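Long-range contacts in uncharacterized protein (Methylibium petroleiphilum, PDB 3PL0), which is probably an iron-dependent dioxygenase of the cupin superfamily, built on a double-stranded beta-helix, with a substrate that is not established: residues A[65-70]-A[152-157]; A[147-152]-A[238-243]; A[179-184]-A[233-238]; A[186-191]-A[201-206]. All blocks are in the same frame, centred on the assembly; numbering follows the deposited sequence.

Contact 1. Residues A[65-70]-A[152-157]; sequences YRYRRH and DTEGGV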
loop_
_atom_site.group_PDB
_atom_site.type_symbol
_atom_site.label_atom_id
_atom_site.label_comp_id
_atom_site.label_asym_id
_atom_site.label_seq_id
_atom_site.Cartn_x
_atom_site.Cartn_y
_atom_site.Cartn_z
ATOM N N TYR A 65 -7.755 -2.092 16.379
ATOM C CA TYR A 65 -8.779 -2.635 15.521
ATOM C C TYR A 65 -8.507 -2.332 14.065
ATOM O O TYR A 65 -8.241 -1.152 13.684
ATOM C CB TYR A 65 -10.140 -2.033 15.865
ATOM C CG TYR A 65 -10.730 -2.420 17.203
ATOM C CD1 TYR A 65 -10.150 -3.376 18.019
ATOM C CD2 TYR A 65 -11.912 -1.836 17.628
ATOM C CE1 TYR A 65 -10.720 -3.715 19.268
ATOM C CE2 TYR A 65 -12.494 -2.174 18.858
ATOM C CZ TYR A 65 -11.899 -3.109 19.672
ATOM O OH TYR A 65 -12.503 -3.433 20.880
ATOM N N ARG A 66 -8.614 -3.380 13.256
ATOM C CA ARG A 66 -8.332 -3.298 11.818
ATOM C C ARG A 66 -9.582 -3.551 10.975
ATOM O O ARG A 66 -10.310 -4.488 11.191
ATOM C CB ARG A 66 -7.248 -4.303 11.464
ATOM C CG ARG A 66 -6.817 -4.214 9.985
ATOM C CD ARG A 66 -5.459 -4.797 9.771
ATOM N NE ARG A 66 -5.467 -6.251 9.931
ATOM C CZ ARG A 66 -4.450 -6.945 10.441
ATOM N NH1 ARG A 66 -3.359 -6.309 10.852
ATOM N NH2 ARG A 66 -4.507 -8.274 10.545
ATOM N N TYR A 67 -9.821 -2.652 10.032
ATOM C CA TYR A 67 -10.814 -2.815 8.998
ATOM C C TYR A 67 -10.165 -2.814 7.630
ATOM O O TYR A 67 -9.195 -2.061 7.374
ATOM C CB TYR A 67 -11.805 -1.663 9.063
ATOM C CG TYR A 67 -12.443 -1.491 10.432
ATOM C CD1 TYR A 67 -11.782 -0.799 11.457
ATOM C CD2 TYR A 67 -13.676 -2.044 10.709
ATOM C CE1 TYR A 67 -12.340 -0.658 12.707
ATOM C CE2 TYR A 67 -14.247 -1.886 11.961
ATOM C CZ TYR A 67 -13.588 -1.195 12.946
ATOM O OH TYR A 67 -14.165 -1.084 14.189
ATOM N N ARG A 68 -10.737 -3.589 6.720
ATOM C CA ARG A 68 -10.176 -3.725 5.388
ATOM C C ARG A 68 -11.160 -4.339 4.418
ATOM O O ARG A 68 -12.260 -4.786 4.778
ATOM C CB ARG A 68 -8.937 -4.625 5.436
ATOM C CG ARG A 68 -9.263 -6.090 5.746
ATOM C CD ARG A 68 -8.112 -6.851 6.273
ATOM N NE ARG A 68 -7.081 -7.060 5.253
ATOM C CZ ARG A 68 -5.870 -7.549 5.503
ATOM N NH1 ARG A 68 -5.522 -7.916 6.729
ATOM N NH2 ARG A 68 -5.002 -7.674 4.502
ATOM N N ARG A 69 -10.740 -4.300 3.168
ATOM C CA ARG A 69 -11.347 -5.039 2.080
ATOM C C ARG A 69 -10.213 -5.383 1.135
ATOM O O ARG A 69 -9.071 -4.926 1.351
ATOM C CB ARG A 69 -12.388 -4.207 1.365
ATOM C CG ARG A 69 -13.707 -4.050 2.118
ATOM C CD ARG A 69 -14.657 -3.226 1.320
ATOM N NE ARG A 69 -15.863 -3.029 2.089
ATOM C CZ ARG A 69 -16.800 -3.948 2.292
ATOM N NH1 ARG A 69 -16.765 -5.144 1.713
ATOM N NH2 ARG A 69 -17.811 -3.636 3.075
ATOM N N HIS A 70 -10.509 -6.244 0.153
ATOM C CA HIS A 70 -9.493 -6.867 -0.703
ATOM C C HIS A 70 -10.039 -7.054 -2.111
ATOM O O HIS A 70 -11.231 -7.353 -2.305
ATOM C CB HIS A 70 -9.076 -8.192 -0.068
ATOM C CG HIS A 70 -8.049 -8.965 -0.836
ATOM N ND1 HIS A 70 -8.194 -10.308 -1.126
ATOM C CD2 HIS A 70 -6.833 -8.602 -1.323
ATOM C CE1 HIS A 70 -7.124 -10.727 -1.782
ATOM N NE2 HIS A 70 -6.273 -9.718 -1.893
ATOM N N ASP A 152 -7.977 1.611 13.685
ATOM C CA ASP A 152 -8.721 2.471 14.613
ATOM C C ASP A 152 -8.286 2.168 16.039
ATOM O O ASP A 152 -8.260 0.999 16.458
ATOM C CB ASP A 152 -10.219 2.203 14.463
ATOM C CG ASP A 152 -11.073 3.319 15.005
ATOM O OD1 ASP A 152 -10.827 3.791 16.127
ATOM O OD2 ASP A 152 -12.007 3.724 14.304
ATOM N N THR A 153 -7.947 3.224 16.778
ATOM C CA THR A 153 -7.454 3.105 18.136
ATOM C C THR A 153 -8.624 3.013 19.149
ATOM O O THR A 153 -8.412 3.050 20.344
ATOM C CB THR A 153 -6.496 4.273 18.489
ATOM O OG1 THR A 153 -7.226 5.500 18.517
ATOM C CG2 THR A 153 -5.333 4.428 17.435
ATOM N N GLU A 154 -9.871 2.874 18.688
ATOM C CA GLU A 154 -11.015 2.729 19.632
ATOM C C GLU A 154 -10.912 1.517 20.508
ATOM O O GLU A 154 -11.665 1.359 21.488
ATOM C CB GLU A 154 -12.339 2.623 18.885
ATOM C CG GLU A 154 -12.390 1.432 17.910
ATOM C CD GLU A 154 -13.540 1.501 16.870
ATOM O OE1 GLU A 154 -14.514 2.212 17.144
ATOM O OE2 GLU A 154 -13.468 0.834 15.790
ATOM N N GLY A 155 -10.091 0.574 20.081
ATOM C CA GLY A 155 -9.802 -0.590 20.885
ATOM C C GLY A 155 -8.404 -1.103 20.614
ATOM O O GLY A 155 -7.831 -0.836 19.567
ATOM N N GLY A 156 -7.857 -1.834 21.578
ATOM C CA GLY A 156 -6.571 -2.458 21.423
ATOM C C GLY A 156 -5.393 -1.571 21.788
ATOM O O GLY A 156 -5.568 -0.406 22.116
ATOM N N VAL A 157 -4.187 -2.152 21.770
ATOM C CA VAL A 157 -2.964 -1.403 22.077
ATOM C C VAL A 157 -1.965 -1.638 20.950
ATOM O O VAL A 157 -1.689 -2.773 20.576
ATOM C CB VAL A 157 -2.351 -1.809 23.413
ATOM C CG1 VAL A 157 -1.097 -0.938 23.722
ATOM C CG2 VAL A 157 -3.434 -1.722 24.566
#
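Backbone pairing joins the start of strand 65-77 to the end of strand 141-152, in the antiparallel sheet of the cupin fold. Tyr65 and Asp152 form an antiparallel hydrogen-bonded pair. Asp152 N gives a nearly straight bond of 2.8 Å to Tyr65 O, running almost along the C=O axis. The return is poorer: Tyr65 N is split between Asp152 O and Gly155 O, both weakly. Beyond this pair the chain turns away, and Asp152 OD1 accepts from Glu154 N in an Asx turn.

Gly155 CA makes a CH-pi contact over one face of the Tyr65 ring, 3.6 Å from its centroid. A side chain here would strike that ring.

Between side chains, Tyr67 OH donates to the syn lone pair of Glu154 OE2 at 2.6 Å, while Asp152 CB lies at the edge of the Tyr67 ring. A phenylalanine at Tyr67 would lack this hydroxyl, and the Glu154 carboxylate would probably be less firmly placed. The syn acceptance is consistent with an ionised Glu154 at the surface.

Contact 2. Residues A[147-152]-A[238-243]; sequences HPFRID and RDTLVL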
loop_
_atom_site.group_PDB
_atom_site.type_symbol
_atom_site.label_atom_id
_atom_site.label_comp_id
_atom_site.label_asym_id
_atom_site.label_seq_id
_atom_site.Cartn_x
_atom_site.Cartn_y
_atom_site.Cartn_z
ATOM N N HIS A 147 -5.365 -3.550 -1.015
ATOM C CA HIS A 147 -5.796 -3.710 0.365
ATOM C C HIS A 147 -6.039 -2.336 1.010
ATOM O O HIS A 147 -5.108 -1.731 1.571
ATOM C CB HIS A 147 -4.687 -4.395 1.144
ATOM C CG HIS A 147 -4.284 -5.728 0.623
ATOM N ND1 HIS A 147 -4.792 -6.888 1.149
ATOM C CD2 HIS A 147 -3.409 -6.095 -0.344
ATOM C CE1 HIS A 147 -4.254 -7.921 0.519
ATOM N NE2 HIS A 147 -3.416 -7.465 -0.393
ATOM N N PRO A 148 -7.257 -1.823 0.933
ATOM C CA PRO A 148 -7.566 -0.609 1.696
ATOM C C PRO A 148 -7.689 -0.937 3.171
ATOM O O PRO A 148 -8.321 -1.950 3.527
ATOM C CB PRO A 148 -8.917 -0.173 1.167
ATOM C CG PRO A 148 -9.533 -1.425 0.576
ATOM C CD PRO A 148 -8.382 -2.244 0.074
ATOM N N PHE A 149 -7.090 -0.109 4.005
ATOM C CA PHE A 149 -7.026 -0.354 5.438
ATOM C C PHE A 149 -7.521 0.842 6.212
ATOM O O PHE A 149 -7.195 1.965 5.856
ATOM C CB PHE A 149 -5.588 -0.538 5.881
ATOM C CG PHE A 149 -5.004 -1.880 5.572
ATOM C CD1 PHE A 149 -5.414 -3.016 6.247
ATOM C CD2 PHE A 149 -4.004 -2.003 4.614
ATOM C CE1 PHE A 149 -4.843 -4.257 5.967
ATOM C CE2 PHE A 149 -3.430 -3.228 4.339
ATOM C CZ PHE A 149 -3.841 -4.365 5.026
ATOM N N ARG A 150 -8.191 0.588 7.339
ATOM C CA ARG A 150 -8.287 1.575 8.426
ATOM C C ARG A 150 -7.897 0.895 9.711
ATOM O O ARG A 150 -8.415 -0.156 10.046
ATOM C CB ARG A 150 -9.690 2.133 8.583
ATOM C CG ARG A 150 -9.925 2.917 9.906
ATOM C CD ARG A 150 -11.208 3.690 9.927
ATOM N NE ARG A 150 -11.184 4.787 8.988
ATOM C CZ ARG A 150 -12.209 5.579 8.696
ATOM N NH1 ARG A 150 -13.398 5.477 9.307
ATOM N NH2 ARG A 150 -12.023 6.545 7.822
ATOM N N ILE A 151 -6.991 1.517 10.438
ATOM C CA ILE A 151 -6.608 1.053 11.753
ATOM C C ILE A 151 -7.179 2.086 12.732
ATOM O O ILE A 151 -6.874 3.275 12.630
ATOM C CB ILE A 151 -5.094 0.976 11.905
ATOM C CG1 ILE A 151 -4.421 0.122 10.836
ATOM C CG2 ILE A 151 -4.721 0.388 13.255
ATOM C CD1 ILE A 151 -4.852 -1.326 10.796
ATOM N N ASP A 152 -7.977 1.611 13.685
ATOM C CA ASP A 152 -8.721 2.471 14.613
ATOM C C ASP A 152 -8.286 2.168 16.039
ATOM O O ASP A 152 -8.260 0.999 16.458
ATOM C CB ASP A 152 -10.219 2.203 14.463
ATOM C CG ASP A 152 -11.073 3.319 15.005
ATOM O OD1 ASP A 152 -10.827 3.791 16.127
ATOM O OD2 ASP A 152 -12.007 3.724 14.304
ATOM N N ARG A 238 -6.123 5.791 11.215
ATOM C CA ARG A 238 -5.283 6.074 10.045
ATOM C C ARG A 238 -5.740 5.164 8.904
ATOM O O ARG A 238 -5.912 3.941 9.088
ATOM C CB ARG A 238 -3.817 5.839 10.384
ATOM C CG ARG A 238 -2.842 5.980 9.220
ATOM C CD ARG A 238 -1.448 5.976 9.784
ATOM N NE ARG A 238 -0.399 6.158 8.783
ATOM C CZ ARG A 238 0.226 5.180 8.142
ATOM N NH1 ARG A 238 -0.070 3.926 8.359
ATOM N NH2 ARG A 238 1.207 5.461 7.323
ATOM N N ASP A 239 -5.846 5.764 7.732
ATOM C CA ASP A 239 -6.293 5.153 6.506
ATOM C C ASP A 239 -5.191 5.135 5.488
ATOM O O ASP A 239 -4.570 6.162 5.241
ATOM C CB ASP A 239 -7.437 5.989 5.903
ATOM C CG ASP A 239 -8.684 6.017 6.810
ATOM O OD1 ASP A 239 -8.862 5.060 7.566
ATOM O OD2 ASP A 239 -9.475 6.969 6.738
ATOM N N THR A 240 -4.996 3.961 4.885
ATOM C CA THR A 240 -4.015 3.721 3.839
ATOM C C THR A 240 -4.630 2.780 2.782
ATOM O O THR A 240 -5.709 2.120 2.989
ATOM C CB THR A 240 -2.761 3.048 4.398
ATOM O OG1 THR A 240 -3.124 1.923 5.212
ATOM C CG2 THR A 240 -1.918 3.997 5.208
ATOM N N LEU A 241 -3.951 2.724 1.645
ATOM C CA LEU A 241 -4.225 1.764 0.586
ATOM C C LEU A 241 -2.933 1.111 0.193
ATOM O O LEU A 241 -2.040 1.817 -0.267
ATOM C CB LEU A 241 -4.767 2.479 -0.632
ATOM C CG LEU A 241 -5.015 1.603 -1.862
ATOM C CD1 LEU A 241 -6.064 0.493 -1.606
ATOM C CD2 LEU A 241 -5.446 2.516 -3.001
ATOM N N VAL A 242 -2.832 -0.211 0.328
ATOM C CA VAL A 242 -1.643 -0.938 -0.114
ATOM C C VAL A 242 -1.930 -1.651 -1.435
ATOM O O VAL A 242 -2.912 -2.407 -1.548
ATOM C CB VAL A 242 -1.168 -1.944 0.943
ATOM C CG1 VAL A 242 0.043 -2.794 0.411
ATOM C CG2 VAL A 242 -0.825 -1.189 2.274
ATOM N N LEU A 243 -1.107 -1.389 -2.441
ATOM C CA LEU A 243 -1.231 -2.035 -3.753
ATOM C C LEU A 243 0.030 -2.849 -3.974
ATOM O O LEU A 243 1.158 -2.334 -3.788
ATOM C CB LEU A 243 -1.403 -1.002 -4.878
ATOM C CG LEU A 243 -2.597 -0.022 -4.846
ATOM C CD1 LEU A 243 -2.491 1.105 -5.920
ATOM C CD2 LEU A 243 -3.910 -0.765 -4.967
#
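The Arg150 guanidinium and the Asp239 carboxylate lie edge to edge, their planes only 15° apart. Arg150 approaches side-on, in a bidentate salt bridge. Its NE meets Asp239 OD1 at 2.7 Å, and its NH2 meets Asp239 OD2 at 2.8 Å. Both oxygens use their syn lone pairs. The bend at chi3 of Arg150 (-68°) turns the group onto its partner, and Glu51 takes NH1 in a second salt bridge. At the edge of the Phe149 ring, in its plane, is Val242 CG2, 3.9 Å from CE2. The His147 ring has Val242 O at its edge; His70 stacks on this ring and His90 meets it edge-to-face. Thr240 CG2 lies over one face of the Arg238 guanidinium.

These groups stand on two neighbouring antiparallel strands of the double-stranded beta-helix, the cupin fold. His147, Phe149 and Ile151 form hydrogen-bonded pairs with Val242, Thr240 and Arg238, with side chains on one face. The pairs Pro148-Leu241 and Arg150-Asp239 are non-hydrogen-bonded and use the other face. Phe149 N to Thr240 O is 2.8 Å and nearly straight, although the donor stands above the carbonyl plane. On the second face Leu241 CD1 packs 4.0 Å from Pro148 CD. Trp50 touches Pro148 and Asp239 there, and its NE1 also donates to Thr240 O.

Contact 3. Residues A[179-184]-A[233-238]; sequences GRQGVR and AVPAHR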
loop_
_atom_site.group_PDB
_atom_site.type_symbol
_atom_site.label_atom_id
_atom_site.label_comp_id
_atom_site.label_asym_id
_atom_site.label_seq_id
_atom_site.Cartn_x
_atom_site.Cartn_y
_atom_site.Cartn_z
ATOM N N GLY A 179 -5.633 9.088 4.704
ATOM C CA GLY A 179 -5.871 10.131 5.695
ATOM C C GLY A 179 -5.616 9.660 7.096
ATOM O O GLY A 179 -5.333 8.479 7.325
ATOM N N ARG A 180 -5.735 10.576 8.056
ATOM C CA ARG A 180 -5.665 10.229 9.453
ATOM C C ARG A 180 -6.324 11.320 10.306
ATOM O O ARG A 180 -6.449 12.458 9.869
ATOM C CB ARG A 180 -4.210 10.047 9.882
ATOM C CG ARG A 180 -3.470 11.353 9.990
ATOM C CD ARG A 180 -2.072 11.138 10.475
ATOM N NE ARG A 180 -1.384 12.423 10.550
ATOM C CZ ARG A 180 -0.287 12.646 11.260
ATOM N NH1 ARG A 180 0.243 11.680 11.996
ATOM N NH2 ARG A 180 0.248 13.860 11.261
ATOM N N GLN A 181 -6.766 10.938 11.507
ATOM C CA GLN A 181 -7.337 11.860 12.459
ATOM C C GLN A 181 -7.056 11.384 13.829
ATOM O O GLN A 181 -7.126 10.189 14.101
ATOM C CB GLN A 181 -8.852 11.792 12.412
ATOM C CG GLN A 181 -9.516 12.462 11.356
ATOM C CD GLN A 181 -10.984 12.240 11.508
ATOM O OE1 GLN A 181 -11.610 12.712 12.474
ATOM N NE2 GLN A 181 -11.545 11.481 10.595
ATOM N N GLY A 182 -6.865 12.334 14.731
ATOM C CA GLY A 182 -6.880 12.063 16.141
ATOM C C GLY A 182 -5.726 11.218 16.617
ATOM O O GLY A 182 -5.808 10.647 17.703
ATOM N N VAL A 183 -4.668 11.115 15.818
ATOM C CA VAL A 183 -3.546 10.228 16.155
ATOM C C VAL A 183 -2.183 10.868 15.929
ATOM O O VAL A 183 -2.026 11.750 15.081
ATOM C CB VAL A 183 -3.604 8.871 15.374
ATOM C CG1 VAL A 183 -4.930 8.145 15.662
ATOM C CG2 VAL A 183 -3.430 9.092 13.851
ATOM N N ARG A 184 -1.193 10.409 16.685
ATOM C CA ARG A 184 0.192 10.559 16.257
ATOM C C ARG A 184 0.835 9.161 16.174
ATOM O O ARG A 184 0.143 8.139 16.222
ATOM C CB ARG A 184 0.960 11.507 17.170
ATOM C CG ARG A 184 1.116 11.009 18.561
ATOM C CD ARG A 184 1.823 12.073 19.458
ATOM N NE ARG A 184 1.309 11.910 20.805
ATOM C CZ ARG A 184 1.685 10.957 21.658
ATOM N NH1 ARG A 184 2.640 10.081 21.338
ATOM N NH2 ARG A 184 1.112 10.899 22.859
ATOM N N ALA A 233 -14.873 9.353 22.390
ATOM C CA ALA A 233 -15.781 9.767 21.316
ATOM C C ALA A 233 -15.091 10.456 20.122
ATOM O O ALA A 233 -15.684 10.522 19.060
ATOM C CB ALA A 233 -16.898 10.658 21.875
ATOM N N VAL A 234 -13.871 10.970 20.301
ATOM C CA VAL A 234 -13.120 11.647 19.228
ATOM C C VAL A 234 -12.506 10.570 18.292
ATOM O O VAL A 234 -11.764 9.700 18.777
ATOM C CB VAL A 234 -12.000 12.569 19.802
ATOM C CG1 VAL A 234 -11.050 13.039 18.708
ATOM C CG2 VAL A 234 -12.609 13.792 20.547
ATOM N N PRO A 235 -12.807 10.632 16.980
ATOM C CA PRO A 235 -12.262 9.617 16.065
ATOM C C PRO A 235 -10.748 9.670 16.008
ATOM O O PRO A 235 -10.156 10.750 15.971
ATOM C CB PRO A 235 -12.859 9.991 14.705
ATOM C CG PRO A 235 -14.072 10.786 15.038
ATOM C CD PRO A 235 -13.624 11.602 16.235
ATOM N N ALA A 236 -10.147 8.490 16.028
ATOM C CA ALA A 236 -8.724 8.338 16.073
ATOM C C ALA A 236 -8.333 7.136 15.215
ATOM O O ALA A 236 -8.357 6.010 15.673
ATOM C CB ALA A 236 -8.265 8.177 17.530
ATOM N N HIS A 237 -7.973 7.382 13.963
ATOM C CA HIS A 237 -7.605 6.297 13.054
ATOM C C HIS A 237 -6.665 6.762 11.937
ATOM O O HIS A 237 -6.431 7.964 11.746
ATOM C CB HIS A 237 -8.879 5.741 12.415
ATOM C CG HIS A 237 -9.678 6.777 11.695
ATOM N ND1 HIS A 237 -10.861 7.284 12.190
ATOM C CD2 HIS A 237 -9.442 7.437 10.533
ATOM C CE1 HIS A 237 -11.325 8.205 11.362
ATOM N NE2 HIS A 237 -10.476 8.327 10.355
ATOM N N ARG A 238 -6.123 5.791 11.215
ATOM C CA ARG A 238 -5.283 6.074 10.045
ATOM C C ARG A 238 -5.740 5.164 8.904
ATOM O O ARG A 238 -5.912 3.941 9.088
ATOM C CB ARG A 238 -3.817 5.839 10.384
ATOM C CG ARG A 238 -2.842 5.980 9.220
ATOM C CD ARG A 238 -1.448 5.976 9.784
ATOM N NE ARG A 238 -0.399 6.158 8.783
ATOM C CZ ARG A 238 0.226 5.180 8.142
ATOM N NH1 ARG A 238 -0.070 3.926 8.359
ATOM N NH2 ARG A 238 1.207 5.461 7.323
HETATM O O HOH W 1 -10.665 13.250 15.613
#
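Gln181 and His237 make the central pair. Gln181 N donates to His237 O at 3.0 Å, almost along the C=O axis. His237 N returns a bond to Gln181 O at 2.9 Å, more bent at 141°. Their side chains run side by side on the same face, with amide and ring planes 78° apart. The imidazole reaches the amide because His237 CG sits between the backbone N and the carbonyl carbon (chi1 57°). Gln181 OE1 lies 3.7 Å from Pro235 CB. A water donates to Pro235 O at 2.6 Å and weakly to Gln181 OE1.

This is the last part of an antiparallel strand pair in the cupin beta-helix, where strand 172-181 leaves strand 237-246. The chain breaks away at Gly182, whose positive phi favours glycine. A side chain at Gly182 would also run into Pro235 O. Gly182 CA instead makes a CA-H...O contact with that oxygen.

Past the turn, Val183 CG1 packs 3.8 Å from Ala236 CB. On the other face Arg180 and Arg238 form a non-hydrogen-bonded pair. Their CB atoms are 4.3 Å apart, but the chains diverge, and Arg180 NH2 forms a salt bridge with Glu204. Further out, Thr153 OG1 hydrogen-bonds to Ala236 O.

Contact 4. Residues A[186-191]-A[201-206]; sequences GETRVF and FTLEQP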
loop_
_atom_site.group_PDB
_atom_site.type_symbol
_atom_site.label_atom_id
_atom_site.label_comp_id
_atom_site.label_asym_id
_atom_site.label_seq_id
_atom_site.Cartn_x
_atom_site.Cartn_y
_atom_site.Cartn_z
ATOM N N GLY A 186 2.418 6.288 13.746
ATOM C CA GLY A 186 2.241 5.921 12.353
ATOM C C GLY A 186 3.320 6.505 11.454
ATOM O O GLY A 186 3.050 6.968 10.374
ATOM N N GLU A 187 4.546 6.519 11.950
ATOM C CA GLU A 187 5.672 6.967 11.185
ATOM C C GLU A 187 6.123 5.808 10.331
ATOM O O GLU A 187 6.227 4.698 10.822
ATOM C CB GLU A 187 6.786 7.316 12.159
ATOM C CG GLU A 187 8.052 7.734 11.525
ATOM C CD GLU A 187 9.081 8.081 12.579
ATOM O OE1 GLU A 187 9.617 7.144 13.245
ATOM O OE2 GLU A 187 9.323 9.310 12.724
ATOM N N THR A 188 6.412 6.052 9.070
ATOM C CA THR A 188 6.933 5.017 8.169
ATOM C C THR A 188 8.435 4.941 8.327
ATOM O O THR A 188 9.104 5.974 8.463
ATOM C CB THR A 188 6.672 5.382 6.693
ATOM O OG1 THR A 188 5.272 5.626 6.526
ATOM C CG2 THR A 188 7.136 4.258 5.718
ATOM N N ARG A 189 8.970 3.735 8.283
ATOM C CA ARG A 189 10.407 3.546 8.041
ATOM C C ARG A 189 10.663 2.643 6.833
ATOM O O ARG A 189 9.961 1.630 6.648
ATOM C CB ARG A 189 11.055 2.912 9.253
ATOM C CG ARG A 189 11.237 3.844 10.416
ATOM C CD ARG A 189 10.088 3.831 11.374
ATOM N NE ARG A 189 10.402 4.490 12.641
ATOM C CZ ARG A 189 10.971 3.869 13.666
ATOM N NH1 ARG A 189 11.265 2.580 13.584
ATOM N NH2 ARG A 189 11.221 4.511 14.789
ATOM N N VAL A 190 11.675 3.007 6.033
ATOM C CA VAL A 190 12.130 2.212 4.890
ATOM C C VAL A 190 13.616 1.943 5.090
ATOM O O VAL A 190 14.355 2.869 5.453
ATOM C CB VAL A 190 11.880 2.950 3.597
ATOM C CG1 VAL A 190 12.333 2.066 2.379
ATOM C CG2 VAL A 190 10.404 3.245 3.492
ATOM N N PHE A 191 14.032 0.675 4.956
ATOM C CA PHE A 191 15.426 0.327 5.082
ATOM C C PHE A 191 15.917 -0.382 3.831
ATOM O O PHE A 191 15.210 -1.198 3.269
ATOM C CB PHE A 191 15.623 -0.630 6.255
ATOM C CG PHE A 191 15.176 -0.087 7.568
ATOM C CD1 PHE A 191 16.048 0.625 8.364
ATOM C CD2 PHE A 191 13.894 -0.336 8.022
ATOM C CE1 PHE A 191 15.645 1.128 9.598
ATOM C CE2 PHE A 191 13.457 0.165 9.257
ATOM C CZ PHE A 191 14.345 0.901 10.049
ATOM N N PHE A 201 9.845 8.803 8.200
ATOM C CA PHE A 201 9.076 9.970 7.826
ATOM C C PHE A 201 7.602 9.654 8.086
ATOM O O PHE A 201 7.204 8.508 8.101
ATOM C CB PHE A 201 9.304 10.315 6.349
ATOM C CG PHE A 201 9.087 9.172 5.415
ATOM C CD1 PHE A 201 10.131 8.321 5.092
ATOM C CD2 PHE A 201 7.847 8.935 4.860
ATOM C CE1 PHE A 201 9.910 7.256 4.251
ATOM C CE2 PHE A 201 7.623 7.899 4.014
ATOM C CZ PHE A 201 8.636 7.028 3.720
ATOM N N THR A 202 6.795 10.679 8.313
ATOM C CA THR A 202 5.387 10.482 8.596
ATOM C C THR A 202 4.577 10.988 7.434
ATOM O O THR A 202 4.670 12.162 7.081
ATOM C CB THR A 202 4.975 11.213 9.869
ATOM O OG1 THR A 202 5.744 10.711 10.961
ATOM C CG2 THR A 202 3.502 11.000 10.151
ATOM N N LEU A 203 3.787 10.101 6.847
ATOM C CA LEU A 203 2.859 10.495 5.799
ATOM C C LEU A 203 1.708 11.263 6.433
ATOM O O LEU A 203 1.080 10.779 7.360
ATOM C CB LEU A 203 2.346 9.260 5.033
ATOM C CG LEU A 203 3.432 8.440 4.303
ATOM C CD1 LEU A 203 2.910 7.045 3.922
ATOM C CD2 LEU A 203 3.999 9.135 3.120
ATOM N N GLU A 204 1.450 12.458 5.911
ATOM C CA GLU A 204 0.458 13.367 6.457
ATOM C C GLU A 204 -0.512 13.959 5.438
ATOM O O GLU A 204 -1.617 14.324 5.829
ATOM C CB GLU A 204 1.153 14.525 7.192
ATOM C CG GLU A 204 1.990 14.055 8.380
ATOM C CD GLU A 204 2.635 15.198 9.188
ATOM O OE1 GLU A 204 3.037 16.211 8.579
ATOM O OE2 GLU A 204 2.762 15.044 10.434
ATOM N N GLN A 205 -0.129 14.083 4.163
ATOM C CA GLN A 205 -1.033 14.688 3.175
ATOM C C GLN A 205 -1.699 13.607 2.349
ATOM O O GLN A 205 -1.030 12.780 1.743
ATOM C CB GLN A 205 -0.300 15.677 2.268
ATOM C CG GLN A 205 0.284 16.893 2.995
ATOM C CD GLN A 205 -0.730 17.599 3.875
ATOM O OE1 GLN A 205 -0.435 17.947 5.026
ATOM N NE2 GLN A 205 -1.938 17.798 3.352
ATOM N N PRO A 206 -3.039 13.600 2.311
ATOM C CA PRO A 206 -3.679 12.574 1.520
ATOM C C PRO A 206 -3.175 12.519 0.100
ATOM O O PRO A 206 -2.856 13.548 -0.482
ATOM C CB PRO A 206 -5.140 12.974 1.560
ATOM C CG PRO A 206 -5.292 13.612 2.891
ATOM C CD PRO A 206 -4.024 14.372 3.096
HETATM O O HOH W 2 0.940 8.634 8.921
HETATM O O HOH W 3 3.537 7.427 7.768
HETATM O O HOH W 4 8.383 11.289 11.233
#
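The tight part is Phe201 against Thr188. These two residues form an antiparallel hydrogen-bonded pair. Thr188 N gives Phe201 O a bond of 2.8 Å, and Phe201 N gives one of 2.9 Å to Thr188 O. The ring lies alongside the Thr188 side chain, pointing the same way. Thr188 CB stands over one face toward the rim, 4.1 Å from the centroid, in a CH-pi contact. Thr188 CG2 approaches Phe201 CZ at 3.7 Å. Val190 CG2 meets Phe201 CE1 obliquely. The crowded first torsion of Phe201 (chi1 52°) brings the ring to this place. An alanine at Phe201 would probably loosen this packing, since the CH-pi contact and the touch on Val190 would both be lost.

The looser part is joined by water. One water donates to Gly186 O, accepts from Leu203 N and binds Thr188 OG1. A second donates to Gly186 O and to Leu203 O, so the two segments are bridged twice where they part. A third links Glu187 OE2 to Thr202 OG1, at 2.7 Å from each. Glu187 OE1 holds Arg189 NE in a salt bridge at 2.8 Å.

Strand 183-192 is the middle strand of a three-stranded antiparallel sheet, between strands 198-201 and 217-226. Leu210 of strand 209-213, in the larger sheet, packs on Thr188, Val190 and Phe201.

Contacts 1, 2 and 3 belong to one antiparallel sheet. Contacts 1 and 2 share Asp152 of strand 141-152. Contacts 2 and 3 share Arg238 of strand 237-246. Contact 4 lies in a separate three-stranded sheet and is nested along the chain inside the loops closed by contacts 2 and 3. Strand 183-192 and the Arg180-Glu204 salt bridge link it to contact 3. Contact 4 is buried, contacts 2 and 3 partly so, and contact 1 is at the surface. Contact 2 has regular strand pairing with a salt bridge, contact 1 a single bridge and an Asx turn, contact 3 a short pairing ending at a glycine, and contact 4 one phenylalanine ring on aliphatic groups, with waters on its looser side.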